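Local coordinates for protein AvrRpt2 (Erwinia amylovora, PDB 6HQZ) that probably acts as a papain-like C70 family cysteine protease that the fire blight pathogen delivers into plant cells as a type III effector, at residues R55-N66 against P146-N154. Numbering follows the deposited sequence.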
loop_
_atom_site.group_PDB
_atom_site.type_symbol
_atom_site.label_atom_id
_atom_site.label_comp_id
_atom_site.label_asym_id
_atom_site.label_seq_id
_atom_site.Cartn_x
_atom_site.Cartn_y
_atom_site.Cartn_z
ATOM N N ARG A 55 -5.779 14.328 -25.015
ATOM C CA ARG A 55 -6.604 13.642 -24.007
ATOM C C ARG A 55 -7.381 12.461 -24.602
ATOM O O ARG A 55 -7.438 11.397 -23.995
ATOM C CB ARG A 55 -7.597 14.600 -23.294
ATOM C CG ARG A 55 -8.490 13.947 -22.200
ATOM C CD ARG A 55 -7.649 13.218 -21.128
ATOM N NE ARG A 55 -8.488 12.599 -20.102
ATOM C CZ ARG A 55 -8.054 11.788 -19.141
ATOM N NH1 ARG A 55 -6.778 11.434 -19.065
ATOM N NH2 ARG A 55 -8.917 11.287 -18.258
ATOM N N GLU A 56 -7.962 12.654 -25.783
ATOM C CA GLU A 56 -8.650 11.557 -26.509
ATOM C C GLU A 56 -7.690 10.423 -26.906
ATOM O O GLU A 56 -7.985 9.248 -26.677
ATOM C CB GLU A 56 -9.367 12.063 -27.766
ATOM C CG GLU A 56 -10.152 10.956 -28.482
ATOM C CD GLU A 56 -11.289 11.451 -29.353
ATOM O OE1 GLU A 56 -11.125 12.460 -30.074
ATOM O OE2 GLU A 56 -12.353 10.792 -29.349
ATOM N N ASP A 57 -6.556 10.799 -27.501
ATOM C CA ASP A 57 -5.498 9.857 -27.899
ATOM C C ASP A 57 -4.999 9.000 -26.749
ATOM O O ASP A 57 -4.867 7.791 -26.862
ATOM C CB ASP A 57 -4.289 10.596 -28.481
ATOM C CG ASP A 57 -4.550 11.170 -29.839
ATOM O OD1 ASP A 57 -5.545 10.796 -30.502
ATOM O OD2 ASP A 57 -3.732 12.028 -30.263
ATOM N N VAL A 58 -4.731 9.627 -25.632
ATOM C CA VAL A 58 -4.277 8.887 -24.470
ATOM C C VAL A 58 -5.331 7.970 -23.837
ATOM O O VAL A 58 -4.992 6.896 -23.366
ATOM C CB VAL A 58 -3.742 9.840 -23.405
ATOM C CG1 VAL A 58 -3.266 9.090 -22.175
ATOM C CG2 VAL A 58 -2.563 10.594 -23.983
ATOM N N LEU A 59 -6.587 8.401 -23.772
ATOM C CA LEU A 59 -7.647 7.506 -23.270
ATOM C C LEU A 59 -7.772 6.253 -24.134
ATOM O O LEU A 59 -7.929 5.136 -23.611
ATOM C CB LEU A 59 -9.006 8.226 -23.126
ATOM C CG LEU A 59 -9.041 9.172 -21.916
ATOM C CD1 LEU A 59 -10.330 9.940 -21.882
ATOM C CD2 LEU A 59 -8.812 8.423 -20.590
ATOM N N ARG A 60 -7.691 6.444 -25.445
ATOM C CA ARG A 60 -7.688 5.316 -26.380
ATOM C C ARG A 60 -6.548 4.312 -26.102
ATOM O O ARG A 60 -6.773 3.095 -26.042
ATOM C CB ARG A 60 -7.583 5.812 -27.813
ATOM C CG ARG A 60 -7.653 4.688 -28.841
ATOM C CD ARG A 60 -6.913 5.042 -30.103
ATOM N NE ARG A 60 -7.701 5.963 -30.905
ATOM C CZ ARG A 60 -7.587 6.105 -32.235
ATOM N NH1 ARG A 60 -6.678 5.409 -32.934
ATOM N NH2 ARG A 60 -8.384 6.960 -32.889
ATOM N N LEU A 61 -5.332 4.811 -25.982
ATOM C CA LEU A 61 -4.183 3.958 -25.631
ATOM C C LEU A 61 -4.422 3.182 -24.358
ATOM O O LEU A 61 -4.202 1.968 -24.314
ATOM C CB LEU A 61 -2.882 4.774 -25.497
ATOM C CG LEU A 61 -2.028 4.916 -26.749
ATOM C CD1 LEU A 61 -1.111 6.141 -26.668
ATOM C CD2 LEU A 61 -1.210 3.657 -26.981
ATOM N N MET A 62 -4.889 3.892 -23.325
ATOM C CA MET A 62 -5.204 3.296 -22.024
ATOM C C MET A 62 -6.219 2.124 -22.167
ATOM O O MET A 62 -5.970 1.006 -21.661
ATOM C CB MET A 62 -5.706 4.386 -21.052
ATOM C CG MET A 62 -4.636 5.353 -20.589
ATOM S SD MET A 62 -5.295 6.891 -19.907
ATOM C CE MET A 62 -6.289 6.243 -18.542
ATOM N N ARG A 63 -7.315 2.368 -22.893
ATOM C CA ARG A 63 -8.325 1.352 -23.168
ATOM C C ARG A 63 -7.692 0.158 -23.869
ATOM O O ARG A 63 -7.898 -0.971 -23.468
ATOM C CB ARG A 63 -9.427 1.952 -24.036
ATOM C CG ARG A 63 -10.612 1.047 -24.394
ATOM C CD ARG A 63 -11.758 1.773 -25.133
ATOM N NE ARG A 63 -11.919 3.079 -24.508
ATOM C CZ ARG A 63 -11.495 4.268 -24.982
ATOM N NH1 ARG A 63 -10.972 4.392 -26.207
ATOM N NH2 ARG A 63 -11.676 5.366 -24.235
ATOM N N ASN A 64 -6.899 0.426 -24.898
ATOM C CA ASN A 64 -6.275 -0.612 -25.723
ATOM C C ASN A 64 -5.177 -1.418 -25.092
ATOM O O ASN A 64 -4.981 -2.563 -25.518
ATOM C CB ASN A 64 -5.746 -0.017 -27.033
ATOM C CG ASN A 64 -6.876 0.347 -27.971
ATOM O OD1 ASN A 64 -8.020 0.065 -27.670
ATOM N ND2 ASN A 64 -6.572 0.979 -29.096
ATOM N N GLU A 65 -4.477 -0.853 -24.107
ATOM C CA GLU A 65 -3.325 -1.511 -23.518
ATOM C C GLU A 65 -3.458 -1.750 -22.049
ATOM O O GLU A 65 -2.458 -2.006 -21.414
ATOM C CB GLU A 65 -2.079 -0.664 -23.719
ATOM C CG GLU A 65 -1.832 -0.252 -25.148
ATOM C CD GLU A 65 -1.586 -1.432 -26.050
ATOM O OE1 GLU A 65 -1.179 -2.520 -25.567
ATOM O OE2 GLU A 65 -1.792 -1.255 -27.252
ATOM N N ASN A 66 -4.665 -1.634 -21.510
ATOM C CA ASN A 66 -4.929 -1.929 -20.106
ATOM C C ASN A 66 -4.044 -1.140 -19.148
ATOM O O ASN A 66 -3.355 -1.678 -18.263
ATOM C CB ASN A 66 -4.824 -3.421 -19.870
ATOM C CG ASN A 66 -5.671 -4.198 -20.851
ATOM O OD1 ASN A 66 -5.153 -4.926 -21.681
ATOM N ND2 ASN A 66 -6.993 -4.009 -20.783
ATOM N N PRO A 146 -5.208 14.754 -16.413
ATOM C CA PRO A 146 -5.633 13.665 -15.533
ATOM C C PRO A 146 -4.776 12.414 -15.665
ATOM O O PRO A 146 -4.841 11.558 -14.787
ATOM C CB PRO A 146 -7.073 13.363 -15.994
ATOM C CG PRO A 146 -7.460 14.513 -16.788
ATOM C CD PRO A 146 -6.251 15.096 -17.398
ATOM N N HIS A 147 -3.982 12.323 -16.727
ATOM C CA HIS A 147 -3.187 11.115 -17.018
ATOM C C HIS A 147 -1.752 11.269 -16.602
ATOM O O HIS A 147 -0.891 10.604 -17.132
ATOM C CB HIS A 147 -3.288 10.686 -18.478
ATOM C CG HIS A 147 -3.110 11.796 -19.465
ATOM N ND1 HIS A 147 -4.163 12.543 -19.937
ATOM C CD2 HIS A 147 -1.998 12.286 -20.069
ATOM C CE1 HIS A 147 -3.708 13.446 -20.792
ATOM N NE2 HIS A 147 -2.391 13.333 -20.860
ATOM N N ALA A 148 -1.523 12.134 -15.623
ATOM C CA ALA A 148 -0.221 12.421 -15.086
ATOM C C ALA A 148 0.491 11.157 -14.567
ATOM O O ALA A 148 1.721 11.084 -14.673
ATOM C CB ALA A 148 -0.318 13.493 -14.014
ATOM N N MET A 149 -0.278 10.185 -14.032
ATOM C CA MET A 149 0.275 9.023 -13.335
ATOM C C MET A 149 -0.510 7.828 -13.833
ATOM O O MET A 149 -1.732 7.759 -13.583
ATOM C CB MET A 149 0.049 9.206 -11.830
ATOM C CG MET A 149 1.036 10.229 -11.182
ATOM S SD MET A 149 0.525 10.562 -9.510
ATOM C CE MET A 149 0.955 9.067 -8.716
ATOM N N LEU A 150 0.161 6.938 -14.577
ATOM C CA LEU A 150 -0.444 5.791 -15.174
ATOM C C LEU A 150 0.081 4.507 -14.549
ATOM O O LEU A 150 1.254 4.403 -14.159
ATOM C CB LEU A 150 -0.220 5.735 -16.679
ATOM C CG LEU A 150 -0.905 6.800 -17.526
ATOM C CD1 LEU A 150 -0.541 6.607 -18.993
ATOM C CD2 LEU A 150 -2.426 6.787 -17.404
ATOM N N TYR A 151 -0.807 3.517 -14.496
ATOM C CA TYR A 151 -0.432 2.200 -13.963
ATOM C C TYR A 151 -1.032 1.087 -14.775
ATOM O O TYR A 151 -1.969 1.335 -15.580
ATOM C CB TYR A 151 -0.807 2.104 -12.476
ATOM C CG TYR A 151 -2.302 2.146 -12.162
ATOM C CD1 TYR A 151 -3.071 0.965 -12.128
ATOM C CD2 TYR A 151 -2.934 3.364 -11.842
ATOM C CE1 TYR A 151 -4.438 1.013 -11.838
ATOM C CE2 TYR A 151 -4.277 3.415 -11.537
ATOM C CZ TYR A 151 -5.015 2.253 -11.555
ATOM O OH TYR A 151 -6.301 2.374 -11.242
ATOM N N SER A 152 -0.533 -0.142 -14.515
ATOM C CA SER A 152 -0.962 -1.336 -15.211
ATOM C C SER A 152 -2.228 -1.917 -14.602
ATOM O O SER A 152 -2.299 -2.113 -13.413
ATOM C CB SER A 152 0.083 -2.480 -15.165
ATOM O OG SER A 152 -0.353 -3.539 -16.038
ATOM N N GLU A 153 -3.213 -2.177 -15.442
ATOM C CA GLU A 153 -4.397 -2.980 -15.043
ATOM C C GLU A 153 -4.208 -4.491 -15.247
ATOM O O GLU A 153 -5.089 -5.272 -14.856
ATOM C CB GLU A 153 -5.646 -2.502 -15.779
ATOM C CG GLU A 153 -6.126 -1.150 -15.284
ATOM C CD GLU A 153 -7.502 -0.786 -15.822
ATOM O OE1 GLU A 153 -7.794 -1.075 -17.020
ATOM O OE2 GLU A 153 -8.290 -0.211 -15.032
ATOM N N ASN A 154 -3.093 -4.931 -15.836
ATOM C CA ASN A 154 -2.845 -6.395 -15.957
ATOM C C ASN A 154 -2.417 -7.001 -14.622
ATOM O O ASN A 154 -2.281 -8.206 -14.555
ATOM C CB ASN A 154 -1.807 -6.724 -17.050
ATOM C CG ASN A 154 -2.314 -6.420 -18.459
ATOM O OD1 ASN A 154 -3.522 -6.382 -18.703
ATOM N ND2 ASN A 154 -1.379 -6.167 -19.383
ATOM O OXT ASN A 154 -2.198 -6.361 -13.588
#
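Arg55 NH1 donates to His147 ND1 over 3.0 Å, lying almost in the imidazole plane; the N-H...N angle of 142° makes the bond distinctly bent. A turn at chi2 (55°) in an otherwise extended Arg55 side chain brings the guanidinium there, nearly coplanar with the ring. His147 NE2 reaches the backbone oxygen of Leu43, while Arg55 NH2 forms a salt bridge with Glu69. A second bond joins Asn66, the residue that ends helix 49-65, to Glu153, just past strand 149-152: Glu153 N donates to Asn66 O at 2.9 Å, from above the carbonyl plane. Asn66, with positive phi, closes the helix in a Schellman motif. Ser152 OG accepts from Asn154 N in an ST turn and is also hydrogen-bonded to His30 NE2.

The Arg55 guanidinium is sandwiched: Pro146 CG sits 3.7 Å above its plane, over its centre, and Leu59 CD2 covers the opposite face. Over one face of the imidazole, Val58 CG1 makes a CH-pi contact, 4.1 Å from the centroid of the His147 ring.

Between the ends the packing is apolar: Met62 SD meets Leu150 CD2 at 3.8 Å, the two side chains crossing at about a right angle. Beyond the strand, Asn154 OD1 lies 3.4 Å from Asn66 CB.

Helix 49-65 thus packs against strand 149-152, which lies between strands 67-69 and 93-98 in the antiparallel sheet of the papain-like domain, tying it to the C-terminus. Bonded at both nitrogens, His147 has its ring rotation fixed, consistent with a neutral, NE2-protonated imidazole, while Glu69 probably balances the arginine's charge.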